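Local coordinates for protein colicin-D (Escherichia coli, PDB 5ZNM) that kills Escherichia coli and closely related bacteria as a plasmid-encoded toxin, inhibiting protein synthesis through its C-terminal tRNase domain, at residues S20-N25 and I263-D268; Q26-T31 and V211-Q216; M35-S40 and D188-L193; V49-A54 and T64-A69. One frame throughout, in Å; residues are numbered along the deposited sequence.

Interaction 1 of 4, residues S20-N25 and I263-D268; sequences SKAGVN and IYWRPD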
# COMPACT_ATOMS: atom_id res chain seq x y z
N SER A 20 23.86 -10.99 9.74
CA SER A 20 24.50 -11.25 11.03
C SER A 20 24.52 -10.00 11.90
O SER A 20 24.15 -10.06 13.08
CB SER A 20 25.94 -11.75 10.82
OG SER A 20 26.53 -11.97 12.08
N LYS A 21 24.94 -8.86 11.34
CA LYS A 21 24.96 -7.63 12.13
C LYS A 21 23.57 -7.20 12.55
O LYS A 21 23.40 -6.61 13.63
CB LYS A 21 25.62 -6.51 11.33
CG LYS A 21 27.06 -6.76 10.96
CD LYS A 21 27.61 -5.54 10.25
CE LYS A 21 28.29 -5.91 8.94
NZ LYS A 21 29.08 -4.77 8.38
N ALA A 22 22.56 -7.48 11.73
CA ALA A 22 21.20 -7.04 11.97
C ALA A 22 20.40 -8.01 12.83
O ALA A 22 19.26 -7.70 13.17
CB ALA A 22 20.47 -6.82 10.63
N GLY A 23 20.96 -9.17 13.16
CA GLY A 23 20.21 -10.17 13.90
C GLY A 23 19.12 -10.84 13.09
O GLY A 23 18.12 -11.29 13.66
N VAL A 24 19.29 -10.94 11.77
CA VAL A 24 18.23 -11.40 10.88
C VAL A 24 18.54 -12.81 10.39
O VAL A 24 19.69 -13.14 10.06
CB VAL A 24 18.07 -10.42 9.71
CG1 VAL A 24 17.13 -11.00 8.65
CG2 VAL A 24 17.55 -9.07 10.22
N ASN A 25 17.50 -13.65 10.36
CA ASN A 25 17.56 -14.95 9.70
C ASN A 25 16.65 -14.92 8.49
O ASN A 25 15.56 -14.35 8.54
CB ASN A 25 17.09 -16.08 10.62
CG ASN A 25 18.06 -16.35 11.75
OD1 ASN A 25 19.10 -16.96 11.53
ND2 ASN A 25 17.71 -15.91 12.97
N ILE A 263 13.44 -0.64 17.84
CA ILE A 263 13.79 -0.84 16.44
C ILE A 263 14.20 -2.30 16.26
O ILE A 263 14.84 -2.88 17.15
CB ILE A 263 14.91 0.14 16.02
CG1 ILE A 263 14.34 1.56 15.99
CG2 ILE A 263 15.49 -0.24 14.66
CD1 ILE A 263 15.38 2.65 15.89
N TYR A 264 13.78 -2.91 15.16
CA TYR A 264 14.32 -4.20 14.76
C TYR A 264 14.59 -4.17 13.26
O TYR A 264 14.15 -3.26 12.54
CB TYR A 264 13.38 -5.36 15.14
CG TYR A 264 12.27 -5.64 14.16
CD1 TYR A 264 11.25 -4.71 13.94
CD2 TYR A 264 12.24 -6.82 13.45
CE1 TYR A 264 10.23 -4.96 13.03
CE2 TYR A 264 11.23 -7.08 12.53
CZ TYR A 264 10.23 -6.15 12.33
OH TYR A 264 9.24 -6.43 11.40
N TRP A 265 15.33 -5.18 12.78
CA TRP A 265 15.69 -5.28 11.37
C TRP A 265 14.92 -6.41 10.70
O TRP A 265 14.72 -7.46 11.30
CB TRP A 265 17.19 -5.55 11.22
CG TRP A 265 18.05 -4.46 11.69
CD1 TRP A 265 18.55 -4.30 12.95
CD2 TRP A 265 18.53 -3.36 10.92
NE1 TRP A 265 19.32 -3.16 13.01
CE2 TRP A 265 19.33 -2.57 11.77
CE3 TRP A 265 18.38 -2.97 9.58
CZ2 TRP A 265 19.96 -1.41 11.35
CZ3 TRP A 265 19.01 -1.81 9.15
CH2 TRP A 265 19.79 -1.04 10.04
N ARG A 266 14.50 -6.19 9.45
CA ARG A 266 13.92 -7.22 8.59
C ARG A 266 14.60 -7.17 7.24
O ARG A 266 15.23 -6.16 6.89
CB ARG A 266 12.39 -7.05 8.40
CG ARG A 266 11.97 -5.74 7.74
CD ARG A 266 10.41 -5.60 7.68
NE ARG A 266 10.01 -4.26 7.28
CZ ARG A 266 8.88 -3.66 7.67
NH1 ARG A 266 8.02 -4.30 8.46
NH2 ARG A 266 8.62 -2.42 7.27
N PRO A 267 14.50 -8.24 6.45
CA PRO A 267 15.07 -8.19 5.10
C PRO A 267 14.43 -7.08 4.28
O PRO A 267 13.27 -6.70 4.49
CB PRO A 267 14.76 -9.57 4.52
CG PRO A 267 14.62 -10.48 5.72
CD PRO A 267 13.96 -9.57 6.77
N ASP A 268 15.21 -6.53 3.35
CA ASP A 268 14.66 -5.52 2.45
C ASP A 268 13.82 -6.19 1.36
O ASP A 268 13.63 -7.41 1.33
CB ASP A 268 15.77 -4.64 1.88
CG ASP A 268 16.79 -5.42 1.04
OD1 ASP A 268 16.57 -6.61 0.72
OD2 ASP A 268 17.83 -4.82 0.70
O HOH W 1 16.80 -7.02 14.66
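A22 sets its methyl group over one face of the W265 indole, displaced toward the rim of the ring. A22 CB lies 3.5 Å from W265 CG and 4.0 Å from the centroid of the five-membered ring, 28° off the ring normal, which makes this a CH-pi contact. The carbonyl oxygen of the same residue lies near the ring too, A22 O being 3.5 Å from W265 CD1. V24 meets the tryptophan differently: the two side chains cross at about a right angle, and V24 CG2 packs against the base of the tryptophan, 3.7 Å from W265 CB, rather than on the indole. The valine's torsion (CG1 anti to the backbone N, chi1 171°) sends its other methyl toward the proline ring, where V24 CG1 approaches P267 CG to 3.9 Å. These residues join the C-terminal end of helix 3-22 to strand 262-267, an outermost strand of a five-stranded antiparallel sheet. G23, with positive phi, leaves the helix in a Schellman motif, the turn between the alanine and the valine that both reach the strand. The polar link is a water in the plane of the indole at its edge: it donates to A22 O and accepts from the backbone N of W265, 3.0 Å in each case. R266, whose CB points away from the helix end, forms a salt bridge with E275 on the adjacent strand, while N225 of the second subunit packs on W265.

Interaction 2 of 4, residues Q26-T31 and V211-Q216; sequences QPPVYT and VNPVPQ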
# COMPACT_ATOMS: atom_id res chain seq x y z
N GLN A 26 17.08 -15.56 7.41
CA GLN A 26 16.21 -15.64 6.25
C GLN A 26 14.97 -16.47 6.61
O GLN A 26 15.04 -17.36 7.45
CB GLN A 26 16.95 -16.24 5.07
CG GLN A 26 17.08 -17.73 5.11
CD GLN A 26 17.67 -18.26 3.82
OE1 GLN A 26 17.94 -17.51 2.89
NE2 GLN A 26 17.86 -19.58 3.76
N PRO A 27 13.82 -16.16 6.01
CA PRO A 27 12.61 -16.92 6.31
C PRO A 27 12.82 -18.39 6.00
O PRO A 27 13.53 -18.75 5.05
CB PRO A 27 11.56 -16.31 5.38
CG PRO A 27 12.11 -15.00 4.97
CD PRO A 27 13.58 -15.09 5.02
N PRO A 28 12.17 -19.27 6.75
CA PRO A 28 12.29 -20.69 6.44
C PRO A 28 11.28 -21.12 5.39
O PRO A 28 10.46 -20.32 4.93
CB PRO A 28 12.01 -21.34 7.80
CG PRO A 28 10.91 -20.42 8.38
CD PRO A 28 11.22 -19.02 7.85
N VAL A 29 11.35 -22.37 4.99
CA VAL A 29 10.23 -23.01 4.32
C VAL A 29 9.45 -23.76 5.39
O VAL A 29 9.99 -24.14 6.43
CB VAL A 29 10.66 -23.94 3.16
CG1 VAL A 29 11.39 -23.13 2.09
CG2 VAL A 29 11.52 -25.06 3.64
N TYR A 30 8.17 -23.95 5.13
CA TYR A 30 7.25 -24.41 6.15
C TYR A 30 6.72 -25.78 5.75
O TYR A 30 6.11 -25.93 4.68
CB TYR A 30 6.10 -23.41 6.35
CG TYR A 30 6.59 -22.11 6.93
CD1 TYR A 30 7.13 -21.13 6.11
CD2 TYR A 30 6.55 -21.88 8.30
CE1 TYR A 30 7.61 -19.94 6.63
CE2 TYR A 30 7.03 -20.69 8.84
CZ TYR A 30 7.55 -19.72 8.01
OH TYR A 30 8.02 -18.56 8.54
N THR A 31 6.97 -26.76 6.59
CA THR A 31 6.18 -27.97 6.51
C THR A 31 4.74 -27.65 6.87
O THR A 31 4.42 -26.61 7.47
CB THR A 31 6.74 -29.05 7.43
OG1 THR A 31 6.66 -28.61 8.78
CG2 THR A 31 8.21 -29.32 7.08
N VAL A 211 6.68 -12.37 15.06
CA VAL A 211 7.05 -11.85 13.75
C VAL A 211 6.79 -12.95 12.73
O VAL A 211 7.33 -14.05 12.86
CB VAL A 211 8.52 -11.40 13.70
CG1 VAL A 211 8.84 -10.82 12.34
CG2 VAL A 211 8.82 -10.37 14.77
N ASN A 212 5.96 -12.65 11.74
CA ASN A 212 5.79 -13.54 10.60
C ASN A 212 6.89 -13.19 9.59
O ASN A 212 6.82 -12.12 8.99
CB ASN A 212 4.40 -13.38 9.99
CG ASN A 212 4.13 -14.38 8.88
OD1 ASN A 212 5.04 -15.04 8.35
ND2 ASN A 212 2.86 -14.47 8.48
N PRO A 213 7.90 -14.02 9.39
CA PRO A 213 9.01 -13.63 8.52
C PRO A 213 8.69 -13.71 7.04
O PRO A 213 9.51 -13.26 6.24
CB PRO A 213 10.12 -14.62 8.89
CG PRO A 213 9.44 -15.79 9.42
CD PRO A 213 8.12 -15.34 10.00
N VAL A 214 7.53 -14.23 6.64
CA VAL A 214 7.16 -14.33 5.23
C VAL A 214 6.49 -13.01 4.84
O VAL A 214 5.45 -12.66 5.42
CB VAL A 214 6.21 -15.51 4.98
CG1 VAL A 214 5.91 -15.63 3.50
CG2 VAL A 214 6.80 -16.82 5.53
N PRO A 215 7.00 -12.29 3.83
CA PRO A 215 6.30 -11.09 3.36
C PRO A 215 4.87 -11.42 3.02
O PRO A 215 4.57 -12.48 2.46
CB PRO A 215 7.11 -10.66 2.13
CG PRO A 215 8.51 -11.25 2.38
CD PRO A 215 8.23 -12.57 3.04
N GLN A 216 3.96 -10.54 3.41
CA GLN A 216 2.56 -10.84 3.22
C GLN A 216 1.74 -9.56 3.16
O GLN A 216 1.04 -9.22 4.13
CB GLN A 216 2.06 -11.74 4.34
CG GLN A 216 0.89 -12.62 3.97
CD GLN A 216 0.72 -13.73 4.98
OE1 GLN A 216 0.15 -13.52 6.05
NE2 GLN A 216 1.25 -14.92 4.68
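Y30 and V214 reach toward each other tip to tip, Y30 CE1 coming within 3.4 Å of V214 CG2 at an oblique approach to the ring. The tyrosine hydroxyl extends past this point to the proline, with Y30 OH 3.2 Å from P213 CG. This is the tight, buried part of the contact, and the hydroxyl's polar need is met there by a hydrogen bond to G192 O. Toward the partly exposed side the packing is slacker. P28 crosses P213 at about a right angle with 4.0 Å between P28 CD and P213 CG, and P27 CB stays 4.2 Å from P213 CB, although P27 CG closes to 3.4 Å on the P213 carbonyl oxygen O. The turn that carries P213 is an Asx turn: N212 OD1 accepts from V214 N at 3.1 Å, the N-H...O angle being 160° and the donor standing above the amide plane. P27 O accepts a hydrogen bond from R8 of the second subunit, which covers part of this side. The proline-rich loop 26-31 thus runs between helix 3-22 and helix 32-42, the latter N-capped by T31, and lies against the chain where it leaves strand 207-212, with R187 of strand 186-187 touching both P28 and P213.

Interaction 3 of 4, residues M35-S40 and D188-L193; sequences MERANS and DTATGL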
# COMPACT_ATOMS: atom_id res chain seq x y z
N MET A 35 3.37 -24.91 9.63
CA MET A 35 2.43 -23.86 9.29
C MET A 35 1.23 -23.89 10.22
O MET A 35 0.71 -22.83 10.62
CB MET A 35 2.00 -24.02 7.82
CG MET A 35 0.91 -23.06 7.43
SD MET A 35 0.00 -23.63 5.99
CE MET A 35 -0.61 -25.21 6.59
N GLU A 36 0.78 -25.09 10.60
CA GLU A 36 -0.31 -25.22 11.55
C GLU A 36 0.06 -24.66 12.91
O GLU A 36 -0.73 -23.95 13.54
CB GLU A 36 -0.70 -26.69 11.67
CG GLU A 36 -1.18 -27.30 10.38
CD GLU A 36 -2.23 -28.36 10.61
OE1 GLU A 36 -1.95 -29.55 10.34
OE2 GLU A 36 -3.33 -28.00 11.07
N ARG A 37 1.26 -25.00 13.40
CA ARG A 37 1.67 -24.48 14.70
C ARG A 37 1.82 -22.97 14.66
O ARG A 37 1.45 -22.27 15.61
CB ARG A 37 2.96 -25.16 15.16
CG ARG A 37 2.84 -26.67 15.33
CD ARG A 37 4.06 -27.28 16.01
NE ARG A 37 5.26 -27.24 15.19
CZ ARG A 37 5.80 -28.31 14.62
NH1 ARG A 37 5.25 -29.51 14.77
NH2 ARG A 37 6.90 -28.19 13.89
N ALA A 38 2.33 -22.44 13.55
CA ALA A 38 2.49 -21.00 13.44
C ALA A 38 1.14 -20.30 13.41
O ALA A 38 0.95 -19.26 14.05
CB ALA A 38 3.33 -20.66 12.19
N ASN A 39 0.16 -20.89 12.71
CA ASN A 39 -1.15 -20.26 12.63
C ASN A 39 -1.89 -20.34 13.97
O ASN A 39 -2.55 -19.37 14.36
CB ASN A 39 -1.98 -20.91 11.53
CG ASN A 39 -1.56 -20.45 10.14
OD1 ASN A 39 -0.86 -19.44 9.98
ND2 ASN A 39 -1.97 -21.20 9.13
N SER A 40 -1.78 -21.47 14.68
CA SER A 40 -2.31 -21.54 16.05
C SER A 40 -1.80 -20.39 16.90
O SER A 40 -2.57 -19.72 17.60
CB SER A 40 -1.92 -22.87 16.72
OG SER A 40 -2.72 -23.95 16.29
N ASP A 188 11.86 -19.35 16.29
CA ASP A 188 11.26 -20.54 16.88
C ASP A 188 11.31 -21.65 15.83
O ASP A 188 10.61 -21.58 14.81
CB ASP A 188 9.83 -20.25 17.33
CG ASP A 188 9.19 -21.43 18.03
OD1 ASP A 188 9.70 -22.57 17.93
OD2 ASP A 188 8.15 -21.22 18.69
N THR A 189 12.13 -22.67 16.07
CA THR A 189 12.28 -23.73 15.09
C THR A 189 11.03 -24.60 14.98
O THR A 189 10.87 -25.30 13.98
CB THR A 189 13.51 -24.60 15.42
OG1 THR A 189 13.43 -25.07 16.77
CG2 THR A 189 14.80 -23.80 15.27
N ALA A 190 10.15 -24.56 15.98
CA ALA A 190 8.93 -25.37 15.90
C ALA A 190 7.88 -24.73 15.00
O ALA A 190 7.12 -25.44 14.33
CB ALA A 190 8.36 -25.59 17.29
N THR A 191 7.80 -23.40 14.97
CA THR A 191 6.78 -22.72 14.18
C THR A 191 7.31 -22.04 12.94
O THR A 191 6.52 -21.72 12.05
CB THR A 191 6.07 -21.63 15.01
OG1 THR A 191 7.04 -20.64 15.41
CG2 THR A 191 5.39 -22.22 16.24
N GLY A 192 8.61 -21.74 12.87
CA GLY A 192 9.10 -20.89 11.81
C GLY A 192 8.77 -19.42 11.97
O GLY A 192 8.95 -18.66 11.01
N LEU A 193 8.26 -19.01 13.13
CA LEU A 193 8.03 -17.60 13.46
C LEU A 193 9.19 -17.06 14.28
O LEU A 193 9.98 -17.81 14.85
CB LEU A 193 6.73 -17.42 14.26
CG LEU A 193 5.42 -17.88 13.62
CD1 LEU A 193 4.27 -17.78 14.63
CD2 LEU A 193 5.11 -17.09 12.34
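The flat guanidinium of R37 meets A190 O at its edge and in its plane, gripping this single carbonyl oxygen side-on with two nitrogens. R37 NE donates to A190 O at 2.7 Å, with an N-H...O angle of 147°, and R37 NH2 donates to the same atom at 2.8 Å and 141°. The two donors see the carbonyl differently: NH2 lies in the carbonyl plane on a lone pair, whereas NE stands above that plane. A bend at chi3 (-69°) turns NE out of the line of CB, CG and CD, and the paired bonds would limit rotation of the guanidinium. Closer to the helix backbone, R37 CB rests 4.0 Å from T191 CG2. The loop receiving the arginine connects strands 186-187 and 194-198, antiparallel neighbours, and so forms the turn of a beta hairpin. An Asx turn at D188, whose OD1 accepts from A190 N, and an ST turn at T191, whose OG1 accepts from L193 N at 3.1 Å, shape it, while G192 takes positive phi. Facing this folded loop, A38 offers only a methyl group. Its small size lets the backbones come near, A38 CA and T191 CA being 4.7 Å apart, and A38 CB touches T191 O at 3.4 Å. L193 flanks the same methyl from the end of the loop, its CG 3.8 Å from A38 CB, and sends CD1 toward the A38 carbonyl oxygen. P230 packs on A38, N39 and L193, while L193 also reaches V41 and M42 farther along helix 32-42.

Interaction 4 of 4, residues V49-A54 and T64-A69; sequences VLNNTA and TGVWTA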
# COMPACT_ATOMS: atom_id res chain seq x y z
N VAL A 49 1.31 -9.25 16.11
CA VAL A 49 2.17 -9.77 15.05
C VAL A 49 2.70 -8.62 14.21
O VAL A 49 1.94 -7.73 13.79
CB VAL A 49 1.42 -10.78 14.16
CG1 VAL A 49 2.37 -11.38 13.10
CG2 VAL A 49 0.77 -11.85 15.02
N LEU A 50 4.01 -8.63 13.99
CA LEU A 50 4.69 -7.87 12.96
C LEU A 50 4.88 -8.75 11.72
O LEU A 50 5.31 -9.90 11.84
CB LEU A 50 6.07 -7.40 13.44
CG LEU A 50 6.13 -6.36 14.55
CD1 LEU A 50 7.48 -6.39 15.24
CD2 LEU A 50 5.84 -4.99 13.93
N ASN A 51 4.58 -8.21 10.55
CA ASN A 51 4.88 -8.90 9.31
C ASN A 51 6.17 -8.34 8.74
O ASN A 51 6.43 -7.14 8.83
CB ASN A 51 3.73 -8.74 8.31
CG ASN A 51 2.51 -9.53 8.71
OD1 ASN A 51 2.60 -10.51 9.45
ND2 ASN A 51 1.34 -9.11 8.20
N ASN A 52 6.99 -9.21 8.14
CA ASN A 52 8.21 -8.73 7.49
C ASN A 52 7.97 -8.34 6.02
O ASN A 52 8.83 -8.55 5.18
CB ASN A 52 9.33 -9.77 7.61
CG ASN A 52 10.07 -9.68 8.96
OD1 ASN A 52 11.02 -10.42 9.21
ND2 ASN A 52 9.63 -8.77 9.81
N THR A 53 6.80 -7.78 5.72
CA THR A 53 6.55 -7.10 4.46
C THR A 53 7.45 -5.87 4.34
O THR A 53 7.33 -4.93 5.13
CB THR A 53 5.08 -6.69 4.41
OG1 THR A 53 4.28 -7.81 4.81
CG2 THR A 53 4.69 -6.22 3.01
N ALA A 54 8.34 -5.86 3.36
CA ALA A 54 9.37 -4.83 3.35
C ALA A 54 8.77 -3.46 3.03
O ALA A 54 7.84 -3.34 2.23
CB ALA A 54 10.46 -5.17 2.33
N THR A 64 -8.00 -8.25 16.33
CA THR A 64 -8.52 -7.81 15.04
C THR A 64 -7.46 -7.74 13.94
O THR A 64 -7.69 -7.07 12.93
CB THR A 64 -9.20 -6.43 15.11
OG1 THR A 64 -8.22 -5.43 15.40
CG2 THR A 64 -10.28 -6.41 16.18
N GLY A 65 -6.30 -8.36 14.10
CA GLY A 65 -5.38 -8.51 12.98
C GLY A 65 -4.49 -7.32 12.68
O GLY A 65 -4.38 -6.35 13.43
N VAL A 66 -3.84 -7.42 11.52
CA VAL A 66 -2.82 -6.46 11.08
C VAL A 66 -3.33 -5.71 9.85
O VAL A 66 -3.80 -6.33 8.89
CB VAL A 66 -1.50 -7.18 10.76
CG1 VAL A 66 -0.48 -6.18 10.20
CG2 VAL A 66 -0.97 -7.86 12.02
N TRP A 67 -3.24 -4.39 9.90
CA TRP A 67 -3.43 -3.52 8.75
C TRP A 67 -2.07 -3.16 8.16
O TRP A 67 -1.16 -2.79 8.91
CB TRP A 67 -4.18 -2.26 9.18
CG TRP A 67 -4.44 -1.23 8.10
CD1 TRP A 67 -5.53 -1.15 7.30
CD2 TRP A 67 -3.61 -0.12 7.77
NE1 TRP A 67 -5.44 -0.06 6.47
CE2 TRP A 67 -4.26 0.60 6.75
CE3 TRP A 67 -2.38 0.35 8.24
CZ2 TRP A 67 -3.72 1.74 6.17
CZ3 TRP A 67 -1.84 1.49 7.68
CH2 TRP A 67 -2.52 2.18 6.65
N THR A 68 -1.94 -3.26 6.84
CA THR A 68 -0.68 -3.03 6.14
C THR A 68 -0.86 -1.96 5.07
O THR A 68 -1.88 -1.93 4.37
CB THR A 68 -0.17 -4.33 5.48
OG1 THR A 68 0.03 -5.34 6.49
CG2 THR A 68 1.13 -4.10 4.76
N ALA A 69 0.12 -1.07 4.94
CA ALA A 69 0.18 -0.15 3.80
C ALA A 69 1.57 -0.21 3.22
O ALA A 69 2.56 -0.09 3.95
CB ALA A 69 -0.17 1.28 4.20
O HOH W 2 1.88 -7.22 5.91
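V66 holds CG1 anti to its backbone N (chi1 176°), which leaves CG2 anti to the carbonyl carbon and directed at V49, 3.4 Å from V49 O. N51 has CG anti to its own carbonyl carbon (chi1 -71°), and its side chain slides past that of V66 in the opposite direction, bringing N51 ND2 to 4.0 Å from V66 CG1. Beyond this valine the contact becomes polar and is mediated by water. One water accepts from N51 ND2 at 3.0 Å and is hydrogen-bonded to both threonine hydroxyls, 2.7 Å from T53 OG1 and 2.7 Å from T68 OG1. It thereby spans the 4.3 Å between N51 ND2 and T68 OG1. The amide and one hydroxyl have further partners: N51 OD1 is hydrogen-bonded to T232 OG1 and T53 OG1 to Q216 N. The threonine methyls come no closer than 4.5 Å, measured between T53 CG2 and T68 CG2. Strands 49-51 and 65-69 meet through side chains, the V49 carbonyl and a water, their axes 7.9 Å apart at closest approach and inclined by 32°. They belong to different sheets: strand 49-51 lies at the border of the mixed sheet beside 207-212, and strand 65-71 at the border of the antiparallel one beside 56-61. T232 touches both V49 and V66, and the chain just after it makes backbone hydrogen bonds with V66.

In the fold
The four first segments come in order along the N-terminal part of the chain. The partners of interactions 1, 2 and 3 come back in reverse order, 263-268, 211-216 and 188-193, whereas interaction 4 closes a short local loop. Interactions 2 and 3, centres about 10 Å apart, adjoin where loop 188-193 meets loop 26-31. Interaction 2 continues into interaction 4, centres about 13 Å apart, through the paired strands 207-212 and 49-51. Interactions 1 and 4, centres about 17 Å apart, both reach the five-stranded antiparallel sheet, at its opposite borders 262-267 and 65-71, and meet around R266. Helices 3-22 and 32-42 are thereby joined to two sheets of the central domain, the mixed one and the five-stranded one, away from the C-terminal tRNase domain.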